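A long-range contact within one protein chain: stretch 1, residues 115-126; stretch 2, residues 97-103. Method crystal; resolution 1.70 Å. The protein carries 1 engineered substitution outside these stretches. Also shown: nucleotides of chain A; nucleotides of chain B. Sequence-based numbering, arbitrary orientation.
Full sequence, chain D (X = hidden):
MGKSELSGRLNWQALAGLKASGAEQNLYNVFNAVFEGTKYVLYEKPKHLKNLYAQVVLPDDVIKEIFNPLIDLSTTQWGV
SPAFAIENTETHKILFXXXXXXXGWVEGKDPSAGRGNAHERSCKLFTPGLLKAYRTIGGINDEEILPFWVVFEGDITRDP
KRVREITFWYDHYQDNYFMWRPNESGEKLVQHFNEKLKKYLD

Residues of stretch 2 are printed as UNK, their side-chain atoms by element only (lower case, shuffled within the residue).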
# COMPACT_ATOMS: atom_id res chain seq x y z
N ARG D 115 -9.17 7.78 -13.62
CA ARG D 115 -7.72 7.58 -13.69
C ARG D 115 -7.00 7.75 -12.37
O ARG D 115 -5.81 7.42 -12.27
CB ARG D 115 -7.12 8.57 -14.68
CG ARG D 115 -7.08 10.00 -14.16
CD ARG D 115 -6.59 10.94 -15.27
NE ARG D 115 -6.44 12.34 -14.84
CZ ARG D 115 -7.43 13.22 -14.79
NH1 ARG D 115 -8.67 12.86 -15.13
NH2 ARG D 115 -7.19 14.46 -14.42
N GLY D 116 -7.71 8.25 -11.36
CA GLY D 116 -7.09 8.50 -10.06
C GLY D 116 -6.47 7.30 -9.36
O GLY D 116 -7.00 6.20 -9.48
N ASN D 117 -5.38 7.52 -8.61
CA ASN D 117 -4.72 6.40 -7.94
C ASN D 117 -4.31 6.66 -6.49
O ASN D 117 -3.61 5.86 -5.90
CB ASN D 117 -3.46 5.97 -8.73
CG ASN D 117 -2.46 7.11 -8.90
OD1 ASN D 117 -2.71 8.24 -8.52
ND2 ASN D 117 -1.31 6.80 -9.51
N ALA D 118 -4.78 7.76 -5.91
CA ALA D 118 -4.39 8.04 -4.53
C ALA D 118 -4.90 6.97 -3.57
O ALA D 118 -4.31 6.77 -2.50
CB ALA D 118 -4.91 9.43 -4.09
N HIS D 119 -5.97 6.26 -3.95
CA HIS D 119 -6.50 5.21 -3.07
C HIS D 119 -5.46 4.14 -2.77
O HIS D 119 -5.60 3.37 -1.80
CB HIS D 119 -7.75 4.52 -3.67
CG HIS D 119 -7.49 3.84 -4.98
ND1 HIS D 119 -7.09 4.53 -6.11
CD2 HIS D 119 -7.63 2.55 -5.36
CE1 HIS D 119 -6.99 3.68 -7.12
NE2 HIS D 119 -7.32 2.47 -6.69
N GLU D 120 -4.45 4.07 -3.61
CA GLU D 120 -3.37 3.10 -3.38
C GLU D 120 -2.67 3.32 -2.03
O GLU D 120 -2.07 2.39 -1.49
CB GLU D 120 -2.32 3.20 -4.49
CG GLU D 120 -2.84 2.74 -5.86
CD GLU D 120 -1.87 3.09 -7.01
OE1 GLU D 120 -0.85 3.80 -6.75
OE2 GLU D 120 -2.14 2.67 -8.15
N ARG D 121 -2.73 4.54 -1.52
CA ARG D 121 -2.09 4.86 -0.23
C ARG D 121 -2.59 3.95 0.90
O ARG D 121 -1.86 3.68 1.86
CB ARG D 121 -2.36 6.33 0.17
CG ARG D 121 -1.78 7.40 -0.81
CD ARG D 121 -2.21 8.81 -0.37
NE ARG D 121 -2.17 8.77 1.06
CZ ARG D 121 -3.17 9.07 1.88
NH1 ARG D 121 -4.34 9.54 1.48
NH2 ARG D 121 -3.05 8.69 3.14
N SER D 122 -3.84 3.51 0.79
CA SER D 122 -4.44 2.66 1.81
C SER D 122 -3.69 1.36 1.93
O SER D 122 -3.74 0.72 2.98
CB SER D 122 -5.92 2.39 1.51
OG SER D 122 -6.09 1.71 0.28
N CYS D 123 -2.96 0.99 0.88
CA CYS D 123 -2.23 -0.28 0.91
C CYS D 123 -1.06 -0.29 1.89
O CYS D 123 -0.43 -1.33 2.07
CB CYS D 123 -1.75 -0.68 -0.49
SG CYS D 123 -3.12 -1.07 -1.61
N LYS D 124 -0.75 0.85 2.51
CA LYS D 124 0.32 0.87 3.50
C LYS D 124 -0.03 -0.12 4.63
O LYS D 124 0.87 -0.62 5.31
CB LYS D 124 0.47 2.25 4.11
CG LYS D 124 -0.74 2.75 4.90
CD LYS D 124 -0.61 4.24 5.27
CE LYS D 124 0.57 4.52 6.22
NZ LYS D 124 0.57 5.96 6.75
N LEU D 125 -1.31 -0.41 4.79
CA LEU D 125 -1.73 -1.31 5.86
C LEU D 125 -1.30 -2.74 5.60
O LEU D 125 -1.34 -3.56 6.51
CB LEU D 125 -3.25 -1.24 6.05
CG LEU D 125 -3.77 0.15 6.42
CD1 LEU D 125 -5.29 0.13 6.53
CD2 LEU D 125 -3.13 0.61 7.72
N PHE D 126 -0.91 -3.04 4.37
CA PHE D 126 -0.44 -4.39 4.04
C PHE D 126 1.07 -4.58 4.30
O PHE D 126 1.59 -5.70 4.16
CB PHE D 126 -0.71 -4.73 2.56
CG PHE D 126 -2.17 -4.92 2.23
CD1 PHE D 126 -2.94 -3.87 1.75
CD2 PHE D 126 -2.75 -6.18 2.32
CE1 PHE D 126 -4.27 -4.08 1.36
CE2 PHE D 126 -4.07 -6.38 1.94
CZ PHE D 126 -4.82 -5.33 1.45
N UNK D 97 -9.59 1.25 11.20
CA UNK D 97 -10.13 1.43 9.87
C UNK D 97 -9.69 2.64 9.09
O UNK D 97 -9.12 3.58 9.64
N UNK D 98 -9.96 2.62 7.79
CA UNK D 98 -9.63 3.73 6.91
C UNK D 98 -10.85 4.01 6.05
O UNK D 98 -11.72 3.14 5.87
c UNK D 98 -6.70 4.28 7.64
c UNK D 98 -7.11 3.16 6.69
o UNK D 98 -7.14 5.45 7.45
o UNK D 98 -5.93 4.01 8.59
c UNK D 98 -8.44 3.40 5.99
N UNK D 99 -10.91 5.21 5.49
CA UNK D 99 -12.01 5.60 4.63
C UNK D 99 -11.34 6.24 3.41
O UNK D 99 -10.64 7.25 3.55
c UNK D 99 -14.54 6.91 7.28
c UNK D 99 -13.63 5.98 6.54
c UNK D 99 -12.93 6.63 5.32
c UNK D 99 -13.99 7.12 4.33
N UNK D 100 -11.55 5.65 2.24
CA UNK D 100 -10.94 6.18 1.03
C UNK D 100 -12.04 6.64 0.09
O UNK D 100 -12.79 5.82 -0.44
c UNK D 100 -7.87 6.19 0.94
c UNK D 100 -8.72 4.92 1.12
c UNK D 100 -10.06 5.10 0.39
c UNK D 100 -6.74 6.32 1.96
n UNK D 100 -7.25 6.56 3.34
N UNK D 101 -12.16 7.95 -0.09
CA UNK D 101 -13.19 8.50 -0.98
C UNK D 101 -12.51 8.89 -2.26
O UNK D 101 -11.44 9.51 -2.23
n UNK D 101 -12.79 11.22 3.63
c UNK D 101 -14.21 9.61 1.10
c UNK D 101 -13.81 9.77 -0.36
c UNK D 101 -14.84 10.89 1.69
n UNK D 101 -14.27 10.79 5.35
n UNK D 101 -15.01 10.78 3.15
c UNK D 101 -14.03 10.94 4.04
N UNK D 102 -13.11 8.56 -3.40
CA UNK D 102 -12.48 8.93 -4.68
C UNK D 102 -13.47 8.89 -5.82
O UNK D 102 -14.46 8.14 -5.78
c UNK D 102 -11.32 7.96 -4.98
n UNK D 102 -8.35 7.77 -4.97
c UNK D 102 -9.06 7.61 -6.07
c UNK D 102 -10.38 8.39 -6.12
o UNK D 102 -8.70 6.86 -7.01
N UNK D 103 -13.22 9.71 -6.83
CA UNK D 103 -14.08 9.73 -8.01
C UNK D 103 -13.87 8.47 -8.83
O UNK D 103 -13.07 7.60 -8.45
o UNK D 103 -13.61 13.32 -8.42
c UNK D 103 -13.80 10.98 -8.86
c UNK D 103 -14.23 12.26 -8.17
o UNK D 103 -15.21 12.22 -7.38
P DT A 6 -10.88 12.72 -5.64
OP1 DT A 6 -11.90 13.14 -4.65
OP2 DT A 6 -11.16 11.58 -6.56
O5' DT A 6 -10.48 13.98 -6.52
C5' DT A 6 -10.41 15.24 -5.90
C4' DT A 6 -9.15 15.96 -6.32
O4' DT A 6 -7.99 15.30 -5.76
C3' DT A 6 -8.93 15.96 -7.83
O3' DT A 6 -9.44 17.17 -8.38
C2' DT A 6 -7.42 15.89 -7.98
C1' DT A 6 -6.87 15.48 -6.62
N1 DT A 6 -6.20 14.17 -6.74
C2 DT A 6 -4.82 14.11 -6.77
O2 DT A 6 -4.11 15.09 -6.66
N3 DT A 6 -4.31 12.84 -6.91
C4 DT A 6 -5.03 11.67 -7.03
O4 DT A 6 -4.44 10.59 -7.17
C5 DT A 6 -6.47 11.82 -6.98
C7 DT A 6 -7.33 10.61 -7.10
C6 DT A 6 -6.97 13.04 -6.84
P DA A 5 -11.10 13.33 0.75
OP1 DA A 5 -12.01 14.50 0.65
OP2 DA A 5 -11.63 12.04 1.20
O5' DA A 5 -10.35 13.01 -0.62
C5' DA A 5 -10.30 13.95 -1.67
C4' DA A 5 -9.34 13.50 -2.75
O4' DA A 5 -7.99 13.49 -2.24
C3' DA A 5 -9.54 12.15 -3.46
O3' DA A 5 -9.52 12.38 -4.87
C2' DA A 5 -8.25 11.40 -3.16
C1' DA A 5 -7.27 12.56 -3.01
N9 DA A 5 -6.00 12.30 -2.34
C8 DA A 5 -5.75 11.41 -1.31
N7 DA A 5 -4.51 11.41 -0.92
C5 DA A 5 -3.89 12.34 -1.73
C6 DA A 5 -2.55 12.79 -1.82
N6 DA A 5 -1.56 12.34 -1.03
N1 DA A 5 -2.25 13.72 -2.75
C2 DA A 5 -3.24 14.15 -3.54
N3 DA A 5 -4.53 13.81 -3.56
C4 DA A 5 -4.79 12.89 -2.62
P DC B 3 -0.00 2.08 -12.91
OP1 DC B 3 1.00 1.06 -12.57
OP2 DC B 3 -1.23 2.19 -12.09
O5' DC B 3 0.74 3.48 -12.91
C5' DC B 3 1.90 3.65 -13.70
C4' DC B 3 2.53 5.00 -13.43
O4' DC B 3 1.70 6.08 -13.91
C3' DC B 3 2.83 5.31 -11.96
O3' DC B 3 4.08 5.99 -11.98
C2' DC B 3 1.68 6.24 -11.57
C1' DC B 3 1.45 7.01 -12.87
N1 DC B 3 0.08 7.51 -13.03
C2 DC B 3 -0.10 8.88 -13.26
O2 DC B 3 0.89 9.62 -13.36
N3 DC B 3 -1.36 9.37 -13.38
C4 DC B 3 -2.41 8.55 -13.25
N4 DC B 3 -3.65 9.09 -13.30
C5 DC B 3 -2.25 7.15 -13.05
C6 DC B 3 -0.99 6.67 -12.94

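Position 97 has no side-chain atoms and makes no contact with stretch 1. It is Gly97, within a strand that begins earlier in the chain.

Position 98 has three side-chain carbons in a row, the third carrying two oxygens. That is a carboxylate on a two-carbon arm. The CA-to-CB bond points toward stretch 1, and the middle carbon of the side chain lies against the end of Leu125. The residue is Glu98. Glu98 CG is 3.5 Å from Leu125 CD1, so the aliphatic part of an acidic side chain packs on a leucine methyl.

Position 99 has four carbons, forked at the first, with one arm two carbons long. The side chain is out of reach of stretch 1. This is Ile99.

Position 100 has four carbons in a row ending in a nitrogen. Its CA-to-CB bond points toward stretch 1, and the side chain touches His119, Arg121 and Ser122. This is Lys100. Lys100 CG is 3.8 Å from Ser122 CB, and Lys100 CD is 4.3 Å from His119 CA. Further out, Lys100 CE is 4.0 Å from Arg121 NH1. Lys100 NZ makes a weak hydrogen bond to Ile99 O, 3.5 Å away. Lys100 NZ also lies 4.6 Å from Arg121 NH1, a pair of like charges; both atoms have hydrogen bonds elsewhere in the structure.

Position 101 has three carbons, a nitrogen, then a carbon carrying two more nitrogens: a guanidinium. Its CA-to-CB bond points away from stretch 1. This is Arg101. Arg101 NH1 donates a hydrogen bond to OP2 of DA5 of chain A, at 2.8 Å.

Position 102 has three carbons, the third carrying one oxygen and one nitrogen. The amide reaches the start of the 3-10 segment, near Gly116, Ala118 and His119. This is Gln102. The orientation of its amide is uncertain.

Position 103 has two carbons, the second carrying two oxygens. Its side chain does not reach stretch 1. This is Asp103. Asp103 N donates a 2.8 Å hydrogen bond to OP2 of DT6 of chain A.

The strand and the loop residue after it lie beside the 3-10 segment and the turn leading into it. Side chains at 98, 100 and 102 face stretch 1, as alternation along an extended chain allows. Ser122 OG bonds back to His119 O at 2.7 Å, while Ser122 CB packs on Lys100. The contact buries 395 Å², both sides summed. Both stretches also hold DA5: Arg101 binds its phosphate, and Arg121 NH1 donates to N7 of the DA5 base, 3.0 Å away.

Stretch 2 97-103: GEIKRQD
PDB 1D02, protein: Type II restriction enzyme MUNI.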